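Local coordinates for potential RNA-dependent RNA polymerase (Human picobirnavirus, PDB 5I62), which catalyses RNA-templated RNA synthesis from ribonucleoside triphosphates, and probably serves both transcription and genome replication of a double-stranded RNA virus, at residues L126-T132 with R213-Q219; C169-Q173 with P207-N211; I244-D249 with H403-R408. All blocks are in the same frame, centred on the assembly; numbering follows the deposited sequence.

Contact 1 (L126-T132 with R213-Q219); sequences LRSEVNT and RELQVYQ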
loop_
_atom_site.group_PDB
_atom_site.type_symbol
_atom_site.label_atom_id
_atom_site.label_comp_id
_atom_site.label_asym_id
_atom_site.label_seq_id
_atom_site.Cartn_x
_atom_site.Cartn_y
_atom_site.Cartn_z
ATOM N N LEU A 126 -6.953 1.963 23.674
ATOM C CA LEU A 126 -7.496 0.899 22.848
ATOM C C LEU A 126 -8.993 1.090 22.681
ATOM O O LEU A 126 -9.707 1.348 23.650
ATOM C CB LEU A 126 -7.219 -0.462 23.477
ATOM C CG LEU A 126 -5.941 -1.175 23.043
ATOM C CD1 LEU A 126 -4.730 -0.464 23.640
ATOM C CD2 LEU A 126 -6.002 -2.638 23.488
ATOM N N ARG A 127 -9.461 0.981 21.449
ATOM C CA ARG A 127 -10.890 0.851 21.246
ATOM C C ARG A 127 -11.325 -0.569 21.610
ATOM O O ARG A 127 -10.519 -1.499 21.631
ATOM C CB ARG A 127 -11.248 1.172 19.805
ATOM C CG ARG A 127 -11.033 2.624 19.479
ATOM C CD ARG A 127 -11.914 3.064 18.352
ATOM N NE ARG A 127 -13.232 3.474 18.824
ATOM C CZ ARG A 127 -14.183 3.945 18.028
ATOM N NH1 ARG A 127 -13.944 4.065 16.723
ATOM N NH2 ARG A 127 -15.361 4.293 18.536
ATOM N N SER A 128 -12.613 -0.733 21.917
ATOM C CA SER A 128 -13.098 -2.066 22.250
ATOM C C SER A 128 -13.199 -2.912 20.987
ATOM O O SER A 128 -13.282 -2.395 19.868
ATOM C CB SER A 128 -14.466 -2.009 22.927
ATOM O OG SER A 128 -15.432 -1.607 21.985
ATOM N N GLU A 129 -13.203 -4.234 21.175
ATOM C CA GLU A 129 -13.336 -5.121 20.025
ATOM C C GLU A 129 -14.622 -4.838 19.255
ATOM O O GLU A 129 -14.620 -4.821 18.020
ATOM C CB GLU A 129 -13.246 -6.588 20.466
ATOM C CG GLU A 129 -11.839 -6.934 20.931
ATOM C CD GLU A 129 -11.615 -8.391 21.288
ATOM O OE1 GLU A 129 -12.567 -9.205 21.259
ATOM O OE2 GLU A 129 -10.447 -8.714 21.600
ATOM N N VAL A 130 -15.719 -4.574 19.964
ATOM C CA VAL A 130 -16.995 -4.338 19.290
ATOM C C VAL A 130 -16.937 -3.058 18.471
ATOM O O VAL A 130 -17.357 -3.025 17.306
ATOM C CB VAL A 130 -18.155 -4.286 20.304
ATOM C CG1 VAL A 130 -19.441 -3.868 19.600
ATOM C CG2 VAL A 130 -18.352 -5.635 20.968
ATOM N N ASN A 131 -16.444 -1.975 19.077
ATOM C CA ASN A 131 -16.362 -0.709 18.356
ATOM C C ASN A 131 -15.412 -0.821 17.172
ATOM O O ASN A 131 -15.697 -0.306 16.082
ATOM C CB ASN A 131 -15.947 0.410 19.310
ATOM C CG ASN A 131 -17.016 0.698 20.357
ATOM O OD1 ASN A 131 -18.207 0.516 20.097
ATOM N ND2 ASN A 131 -16.596 1.131 21.548
ATOM N N THR A 132 -14.299 -1.538 17.359
ATOM C CA THR A 132 -13.341 -1.743 16.276
ATOM C C THR A 132 -13.968 -2.503 15.115
ATOM O O THR A 132 -13.833 -2.105 13.951
ATOM C CB THR A 132 -12.115 -2.497 16.808
ATOM O OG1 THR A 132 -11.525 -1.755 17.875
ATOM C CG2 THR A 132 -11.098 -2.707 15.708
ATOM N N ARG A 213 -7.749 -7.388 17.016
ATOM C CA ARG A 213 -6.933 -6.988 18.155
ATOM C C ARG A 213 -5.922 -5.913 17.755
ATOM O O ARG A 213 -5.716 -4.940 18.491
ATOM C CB ARG A 213 -6.234 -8.204 18.749
ATOM C CG ARG A 213 -7.173 -9.070 19.604
ATOM C CD ARG A 213 -7.520 -8.292 20.832
ATOM N NE ARG A 213 -6.566 -8.532 21.889
ATOM C CZ ARG A 213 -6.188 -7.654 22.809
ATOM N NH1 ARG A 213 -6.652 -6.417 22.816
ATOM N NH2 ARG A 213 -5.312 -8.035 23.721
ATOM N N GLU A 214 -5.272 -6.081 16.602
ATOM C CA GLU A 214 -4.339 -5.062 16.119
ATOM C C GLU A 214 -5.033 -3.713 15.960
ATOM O O GLU A 214 -4.538 -2.682 16.430
ATOM C CB GLU A 214 -3.733 -5.492 14.788
ATOM C CG GLU A 214 -2.809 -6.680 14.845
ATOM C CD GLU A 214 -2.404 -7.100 13.443
ATOM O OE1 GLU A 214 -3.269 -7.053 12.530
ATOM O OE2 GLU A 214 -1.240 -7.478 13.254
ATOM N N LEU A 215 -6.207 -3.710 15.325
ATOM C CA LEU A 215 -6.864 -2.454 14.990
ATOM C C LEU A 215 -7.437 -1.743 16.205
ATOM O O LEU A 215 -7.765 -0.558 16.108
ATOM C CB LEU A 215 -7.957 -2.689 13.951
ATOM C CG LEU A 215 -7.471 -3.043 12.542
ATOM C CD1 LEU A 215 -8.656 -3.375 11.645
ATOM C CD2 LEU A 215 -6.677 -1.907 11.940
ATOM N N GLN A 216 -7.572 -2.429 17.347
ATOM C CA GLN A 216 -7.932 -1.719 18.570
ATOM C C GLN A 216 -6.943 -0.590 18.870
ATOM O O GLN A 216 -7.295 0.373 19.560
ATOM C CB GLN A 216 -7.987 -2.680 19.753
ATOM C CG GLN A 216 -9.175 -3.634 19.753
ATOM C CD GLN A 216 -9.167 -4.485 20.996
ATOM O OE1 GLN A 216 -8.563 -5.559 21.017
ATOM N NE2 GLN A 216 -9.780 -3.982 22.065
ATOM N N VAL A 217 -5.700 -0.717 18.401
ATOM C CA VAL A 217 -4.702 0.342 18.535
ATOM C C VAL A 217 -4.580 1.122 17.232
ATOM O O VAL A 217 -4.610 2.356 17.227
ATOM C CB VAL A 217 -3.334 -0.221 18.953
ATOM C CG1 VAL A 217 -2.234 0.811 18.655
ATOM C CG2 VAL A 217 -3.333 -0.564 20.426
ATOM N N TYR A 218 -4.435 0.421 16.111
ATOM C CA TYR A 218 -4.070 1.128 14.888
ATOM C C TYR A 218 -5.209 1.996 14.365
ATOM O O TYR A 218 -4.961 3.048 13.757
ATOM C CB TYR A 218 -3.593 0.144 13.830
ATOM C CG TYR A 218 -2.294 -0.503 14.216
ATOM C CD1 TYR A 218 -1.138 0.263 14.348
ATOM C CD2 TYR A 218 -2.209 -1.867 14.459
ATOM C CE1 TYR A 218 0.069 -0.310 14.715
ATOM C CE2 TYR A 218 -0.998 -2.457 14.817
ATOM C CZ TYR A 218 0.139 -1.670 14.937
ATOM O OH TYR A 218 1.348 -2.236 15.287
ATOM N N GLN A 219 -6.470 1.579 14.588
ATOM C CA GLN A 219 -7.601 2.402 14.157
ATOM C C GLN A 219 -7.596 3.770 14.832
ATOM O O GLN A 219 -7.578 4.790 14.121
ATOM C CB GLN A 219 -8.920 1.654 14.410
ATOM C CG GLN A 219 -9.736 1.307 13.236
ATOM C CD GLN A 219 -10.923 0.437 13.658
ATOM O OE1 GLN A 219 -11.517 0.641 14.724
ATOM N NE2 GLN A 219 -11.258 -0.534 12.829
#

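Contact 2 (C169-Q173 with P207-N211); sequences CVMRQ and PFAVN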
loop_
_atom_site.group_PDB
_atom_site.type_symbol
_atom_site.label_atom_id
_atom_site.label_comp_id
_atom_site.label_asym_id
_atom_site.label_seq_id
_atom_site.Cartn_x
_atom_site.Cartn_y
_atom_site.Cartn_z
ATOM N N CYS A 169 0.450 -19.210 17.066
ATOM C CA CYS A 169 -0.444 -18.100 17.355
ATOM C C CYS A 169 -1.724 -18.681 17.950
ATOM O O CYS A 169 -2.490 -19.342 17.247
ATOM C CB CYS A 169 -0.732 -17.299 16.090
ATOM S SG CYS A 169 -1.921 -15.943 16.308
ATOM N N VAL A 170 -1.949 -18.458 19.238
ATOM C CA VAL A 170 -3.168 -18.939 19.878
ATOM C C VAL A 170 -4.269 -17.910 19.670
ATOM O O VAL A 170 -4.053 -16.712 19.864
ATOM C CB VAL A 170 -2.930 -19.213 21.369
ATOM C CG1 VAL A 170 -4.243 -19.586 22.062
ATOM C CG2 VAL A 170 -1.870 -20.309 21.546
ATOM N N MET A 171 -5.451 -18.370 19.253
ATOM C CA MET A 171 -6.614 -17.499 19.064
ATOM C C MET A 171 -7.795 -18.088 19.825
ATOM O O MET A 171 -8.366 -19.101 19.403
ATOM C CB MET A 171 -6.948 -17.332 17.589
ATOM C CG MET A 171 -5.747 -16.923 16.739
ATOM S SD MET A 171 -6.216 -16.284 15.133
ATOM C CE MET A 171 -7.255 -17.628 14.493
ATOM N N ARG A 172 -8.160 -17.462 20.940
ATOM C CA ARG A 172 -9.393 -17.803 21.646
ATOM C C ARG A 172 -10.513 -16.929 21.097
ATOM O O ARG A 172 -10.442 -15.703 21.190
ATOM C CB ARG A 172 -9.257 -17.599 23.156
ATOM C CG ARG A 172 -8.485 -18.668 23.888
ATOM C CD ARG A 172 -9.305 -19.954 24.092
ATOM N NE ARG A 172 -10.565 -19.762 24.814
ATOM C CZ ARG A 172 -11.458 -20.730 25.026
ATOM N NH1 ARG A 172 -11.229 -21.964 24.574
ATOM N NH2 ARG A 172 -12.579 -20.470 25.692
ATOM N N GLN A 173 -11.540 -17.547 20.525
ATOM C CA GLN A 173 -12.616 -16.818 19.862
ATOM C C GLN A 173 -13.938 -17.331 20.400
ATOM O O GLN A 173 -14.313 -18.469 20.105
ATOM C CB GLN A 173 -12.566 -16.994 18.343
ATOM C CG GLN A 173 -11.251 -16.597 17.715
ATOM C CD GLN A 173 -11.227 -16.803 16.212
ATOM O OE1 GLN A 173 -10.224 -16.503 15.570
ATOM N NE2 GLN A 173 -12.348 -17.309 15.635
ATOM N N PRO A 207 -5.746 -13.631 10.092
ATOM C CA PRO A 207 -6.990 -14.003 10.776
ATOM C C PRO A 207 -7.735 -12.768 11.247
ATOM O O PRO A 207 -7.138 -11.817 11.757
ATOM C CB PRO A 207 -6.512 -14.845 11.971
ATOM C CG PRO A 207 -5.138 -15.311 11.600
ATOM C CD PRO A 207 -4.557 -14.170 10.783
ATOM N N PHE A 208 -9.055 -12.806 11.070
ATOM C CA PHE A 208 -9.947 -11.756 11.549
ATOM C C PHE A 208 -9.650 -11.396 13.009
ATOM O O PHE A 208 -9.548 -10.215 13.356
ATOM C CB PHE A 208 -11.400 -12.248 11.374
ATOM C CG PHE A 208 -12.469 -11.177 11.495
ATOM C CD1 PHE A 208 -12.170 -9.828 11.414
ATOM C CD2 PHE A 208 -13.812 -11.550 11.688
ATOM C CE1 PHE A 208 -13.169 -8.868 11.520
ATOM C CE2 PHE A 208 -14.805 -10.593 11.805
ATOM C CZ PHE A 208 -14.486 -9.247 11.725
ATOM N N ALA A 209 -9.500 -12.408 13.877
ATOM C CA ALA A 209 -9.266 -12.145 15.298
ATOM C C ALA A 209 -7.986 -11.336 15.521
ATOM O O ALA A 209 -7.957 -10.420 16.357
ATOM C CB ALA A 209 -9.210 -13.458 16.088
ATOM N N VAL A 210 -6.915 -11.660 14.795
ATOM C CA VAL A 210 -5.679 -10.887 14.934
ATOM C C VAL A 210 -5.894 -9.457 14.456
ATOM O O VAL A 210 -5.502 -8.500 15.132
ATOM C CB VAL A 210 -4.508 -11.556 14.183
ATOM C CG1 VAL A 210 -3.218 -10.677 14.288
ATOM C CG2 VAL A 210 -4.231 -12.950 14.725
ATOM N N ASN A 211 -6.515 -9.291 13.282
ATOM C CA ASN A 211 -6.744 -7.950 12.748
ATOM C C ASN A 211 -7.610 -7.107 13.688
ATOM O O ASN A 211 -7.350 -5.914 13.873
ATOM C CB ASN A 211 -7.379 -8.030 11.360
ATOM C CG ASN A 211 -6.358 -8.202 10.249
ATOM O OD1 ASN A 211 -5.168 -7.885 10.408
ATOM N ND2 ASN A 211 -6.813 -8.695 9.124
HETATM O O HOH W 1 -10.028 -15.224 13.271
#

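Contact 3 (I244-D249 with H403-R408); sequences ITKMFD and HHTDYR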
loop_
_atom_site.group_PDB
_atom_site.type_symbol
_atom_site.label_atom_id
_atom_site.label_comp_id
_atom_site.label_asym_id
_atom_site.label_seq_id
_atom_site.Cartn_x
_atom_site.Cartn_y
_atom_site.Cartn_z
ATOM N N ILE A 244 4.415 18.870 0.212
ATOM C CA ILE A 244 5.444 18.971 -0.832
ATOM C C ILE A 244 5.775 20.437 -1.098
ATOM O O ILE A 244 6.948 20.829 -1.191
ATOM C CB ILE A 244 4.988 18.290 -2.138
ATOM C CG1 ILE A 244 4.773 16.780 -1.965
ATOM C CG2 ILE A 244 5.996 18.577 -3.263
ATOM C CD1 ILE A 244 6.024 16.022 -1.643
ATOM N N THR A 245 4.733 21.259 -1.256
ATOM C CA THR A 245 4.910 22.688 -1.500
ATOM C C THR A 245 5.737 23.340 -0.390
ATOM O O THR A 245 6.683 24.087 -0.663
ATOM C CB THR A 245 3.542 23.375 -1.624
ATOM O OG1 THR A 245 2.706 22.680 -2.567
ATOM C CG2 THR A 245 3.711 24.829 -2.076
ATOM N N LYS A 246 5.392 23.062 0.867
ATOM C CA LYS A 246 6.121 23.645 1.994
ATOM C C LYS A 246 7.568 23.177 2.022
ATOM O O LYS A 246 8.465 23.952 2.379
ATOM C CB LYS A 246 5.415 23.306 3.310
ATOM C CG LYS A 246 4.066 24.010 3.472
ATOM C CD LYS A 246 4.261 25.513 3.192
ATOM C CE LYS A 246 2.954 26.230 2.872
ATOM N NZ LYS A 246 2.042 26.346 4.049
ATOM N N MET A 247 7.813 21.924 1.621
ATOM C CA MET A 247 9.175 21.404 1.564
ATOM C C MET A 247 10.015 22.197 0.569
ATOM O O MET A 247 11.168 22.564 0.855
ATOM C CB MET A 247 9.136 19.913 1.207
ATOM C CG MET A 247 10.515 19.242 1.179
ATOM S SD MET A 247 10.427 17.592 0.425
ATOM C CE MET A 247 10.059 18.068 -1.268
ATOM N N PHE A 248 9.442 22.505 -0.597
ATOM C CA PHE A 248 10.159 23.332 -1.557
ATOM C C PHE A 248 10.328 24.764 -1.054
ATOM O O PHE A 248 11.374 25.387 -1.283
ATOM C CB PHE A 248 9.451 23.310 -2.906
ATOM C CG PHE A 248 9.784 22.104 -3.730
ATOM C CD1 PHE A 248 11.080 21.904 -4.183
ATOM C CD2 PHE A 248 8.824 21.161 -4.030
ATOM C CE1 PHE A 248 11.407 20.785 -4.938
ATOM C CE2 PHE A 248 9.142 20.041 -4.794
ATOM C CZ PHE A 248 10.435 19.848 -5.233
ATOM N N ASP A 249 9.309 25.299 -0.371
ATOM C CA ASP A 249 9.376 26.662 0.161
ATOM C C ASP A 249 10.439 26.817 1.243
ATOM O O ASP A 249 10.993 27.916 1.418
ATOM C CB ASP A 249 8.021 27.075 0.745
ATOM C CG ASP A 249 6.941 27.243 -0.311
ATOM O OD1 ASP A 249 7.281 27.391 -1.509
ATOM O OD2 ASP A 249 5.746 27.244 0.075
ATOM N N HIS A 403 6.032 16.096 -8.877
ATOM C CA HIS A 403 5.811 17.467 -8.438
ATOM C C HIS A 403 6.994 18.315 -8.882
ATOM O O HIS A 403 8.121 17.832 -8.963
ATOM C CB HIS A 403 5.668 17.588 -6.918
ATOM C CG HIS A 403 4.710 16.622 -6.290
ATOM N ND1 HIS A 403 3.493 17.016 -5.780
ATOM C CD2 HIS A 403 4.813 15.299 -6.027
ATOM C CE1 HIS A 403 2.877 15.975 -5.251
ATOM N NE2 HIS A 403 3.651 14.916 -5.401
ATOM N N HIS A 404 6.732 19.589 -9.141
ATOM C CA HIS A 404 7.773 20.496 -9.578
ATOM C C HIS A 404 7.549 21.857 -8.944
ATOM O O HIS A 404 6.416 22.346 -8.905
ATOM C CB HIS A 404 7.787 20.612 -11.102
ATOM C CG HIS A 404 9.027 21.236 -11.648
ATOM N ND1 HIS A 404 9.324 22.567 -11.468
ATOM C CD2 HIS A 404 10.043 20.719 -12.380
ATOM C CE1 HIS A 404 10.474 22.843 -12.056
ATOM N NE2 HIS A 404 10.930 21.739 -12.618
ATOM N N THR A 405 8.634 22.464 -8.455
ATOM C CA THR A 405 8.498 23.735 -7.749
ATOM C C THR A 405 7.871 24.812 -8.637
ATOM O O THR A 405 7.193 25.714 -8.133
ATOM C CB THR A 405 9.856 24.187 -7.190
ATOM O OG1 THR A 405 9.655 25.281 -6.292
ATOM C CG2 THR A 405 10.839 24.600 -8.310
ATOM N N ASP A 406 8.049 24.715 -9.962
ATOM C CA ASP A 406 7.451 25.666 -10.898
ATOM C C ASP A 406 6.068 25.249 -11.398
ATOM O O ASP A 406 5.467 25.984 -12.190
ATOM C CB ASP A 406 8.376 25.885 -12.096
ATOM C CG ASP A 406 9.717 26.469 -11.693
ATOM O OD1 ASP A 406 9.744 27.253 -10.718
ATOM O OD2 ASP A 406 10.733 26.159 -12.343
ATOM N N TYR A 407 5.553 24.100 -10.972
ATOM C CA TYR A 407 4.259 23.595 -11.435
ATOM C C TYR A 407 3.279 23.692 -10.272
ATOM O O TYR A 407 3.105 22.744 -9.506
ATOM C CB TYR A 407 4.370 22.168 -11.944
ATOM C CG TYR A 407 3.127 21.706 -12.679
ATOM C CD1 TYR A 407 2.054 21.147 -11.995
ATOM C CD2 TYR A 407 3.029 21.841 -14.057
ATOM C CE1 TYR A 407 0.902 20.729 -12.672
ATOM C CE2 TYR A 407 1.893 21.428 -14.744
ATOM C CZ TYR A 407 0.834 20.877 -14.045
ATOM O OH TYR A 407 -0.284 20.469 -14.727
ATOM N N ARG A 408 2.630 24.845 -10.146
ATOM C CA ARG A 408 1.756 25.105 -9.021
ATOM C C ARG A 408 0.390 25.521 -9.531
ATOM O O ARG A 408 0.291 26.264 -10.508
ATOM C CB ARG A 408 2.329 26.191 -8.079
ATOM C CG ARG A 408 3.793 25.964 -7.709
ATOM C CD ARG A 408 4.195 26.672 -6.418
ATOM N NE ARG A 408 5.581 26.364 -6.061
ATOM C CZ ARG A 408 6.120 26.597 -4.869
ATOM N NH1 ARG A 408 5.393 27.162 -3.910
ATOM N NH2 ARG A 408 7.390 26.270 -4.636
HETATM O O HOH W 2 9.170 27.900 -3.114
#

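Contact 1 (L126-T132 with R213-Q219)
Gln216 donates an NE2 hydrogen to Arg127 O at 2.6 Å, the shortest polar bond between the segments; the acceptor lies close to the amide plane and the bond is fairly straight (159°). In exchange Arg127 N donates to Gln216 O at 2.9 Å, on a lone pair in the carbonyl plane. One helical residue thus satisfies both backbone polar groups of Arg127, in the turn that leads into helix 129-135. The amide is fixed from its other end: Gln216 OE1 receives Arg213 NH1 at 2.8 Å, almost linearly (174°) although the nitrogen stands above the carbonyl plane, and this sets which way the amide faces. The bends of Arg213 at chi2 and chi3 fold its guanidinium forward along its own helix to make that bond. Glu129 lies obliquely beside the pair, its OE2 3.9 Å from Arg213 NE, a long salt bridge of charge attraction without a pointing N-H, while OE1 is taken by Cys160 N.

Less polar touches flank this centre. Leu126 CD1 meets Val217 CG2 at 3.5 Å, and CD2 approaches the edge of the Arg213 guanidinium. Thr132 turns its methyl CG2 onto Leu215 CB (3.6 Å). Hydrogen bonds complete the helix start: Thr132 OG1 donates to Ser128 O, and the hydroxyl of Ser128, the N-cap residue, accepts from Asn131 N. Gln219 NE2 adds a longer bond of 3.2 Å to Thr132 O.

The capped helix start lies against helix 208-228, probably part of the polymerase fingers. Helix 288-296 covers Leu126 and Val217 with Trp293, and Met136, just past helix 129-135, covers Leu215 and Gln219. From another face of helix 208-228, Glu214 and Tyr218 bond to Ser324 and Asp330, while Cys160 ties Glu129 to the first strand of the mixed sheet.

Contact 2 (C169-Q173 with P207-N211)
Met171 and Pro207 form the main apolar touch of this buried contact. The thioether of Met171 crosses the proline ring at about a right angle, with SD 3.5 Å from Pro207 CB and the terminal CE near the same carbon. A bend at chi3 (-54°) turns CE back so that sulfur and methyl both bear on the ring. Val210 adds a single branch: its CG2, placed beside the backbone N, lies 3.9 Å from Met171 SD and 4.1 Å from Cys169 SG, and so bridges two sulfur atoms that belong to alternate residues of the strand. The methyl of Ala209 fits closer to a polar group, with CB 3.3 Å from Gln173 OE1.

Here the first turn of a helix is laid on one face of a beta-sheet. Cys169, Met171 and Gln173 point toward the helix, whereas Arg172 points away from it, the usual alternation of a strand. Strand 168-173 is paired antiparallel on both edges, bonding through its backbone to Tyr163 and Asp161 on one side and to Gly180 and Trp178 on the other. Helix 208-228 starts shortly after strand 199-205 of the same mixed sheet, a layout consistent with the fingers of a viral polymerase.

No direct hydrogen bond joins the segments; the polar link runs through a water. That water donates to Gln173 OE1 at 2.6 Å and accepts from Ala209 N at 2.9 Å. The extended Gln173 chain (chi2 179°) carries the amide out to it, and the water satisfies an N-H of the first helical turn, just past the N-cap residue Pro207. Outside the two segments, Ser144 also touches Met171, Val162 packs on Ala209 and Ile304 covers Pro207.

Contact 3 (I244-D249 with H403-R408)
Ile244 sets its CG1 over the face of the His403 imidazole, a CH-pi contact 4.0 Å from the ring centroid and only 13° off the normal. CG2 of the same isoleucine bears on His403 CB (3.8 Å), so both branches are used. The ring itself is held by a bond from ND1 to Cys413 O. One helical turn after Ile244, Phe248 receives Thr405 CB over one face of its ring, toward the rim, while Met247 CE occupies the opposite face. Cys396 of strand 395-398 and Val257 of the four-stranded palm sheet help enclose this side.

Toward solvent the contact becomes polar and more open. Arg408, extended from CG to NE, brings its guanidinium past Thr245 CG2 to exposed Asp249. NH1 donates to Asp249 OD1 at 3.1 Å, within the guanidinium plane and on the syn lone pair. NH2 reaches the same oxygen weakly, and a water links Asp249 OD1 to NH2. The guanidinium is steadied from its own segment, where NE donates to Thr405 O (2.7 Å) and NH2 to Thr405 OG1 (3.0 Å), a side-on grip on the beta turn.

This chemistry implies a preorganised arginine: the two bonds to Thr405 probably hold its plane, and its charge probably offsets that of Asp249 near the carboxyl end of helix 237-250.

Contacts 1 and 2 are neighbours, with centres 13 Å apart, and both use helix 208-228: contact 2 takes its first turn against the mixed sheet, contact 1 the following turns against the start of helix 129-135. Along the chain contact 2 is nested within the loop that contact 1 closes. Contact 3 opens afterwards, on helix 237-250, and lies about 37 Å from contact 1 and 45 Å from contact 2 between centres; contacts 2 and 3 are on opposite sides of the chain's centre. Helices 208-228 and 237-250 follow each other in the chain, so they probably carry it from the fingers toward the palm, where contact 3 joins the three-stranded sheet containing strand 401-404.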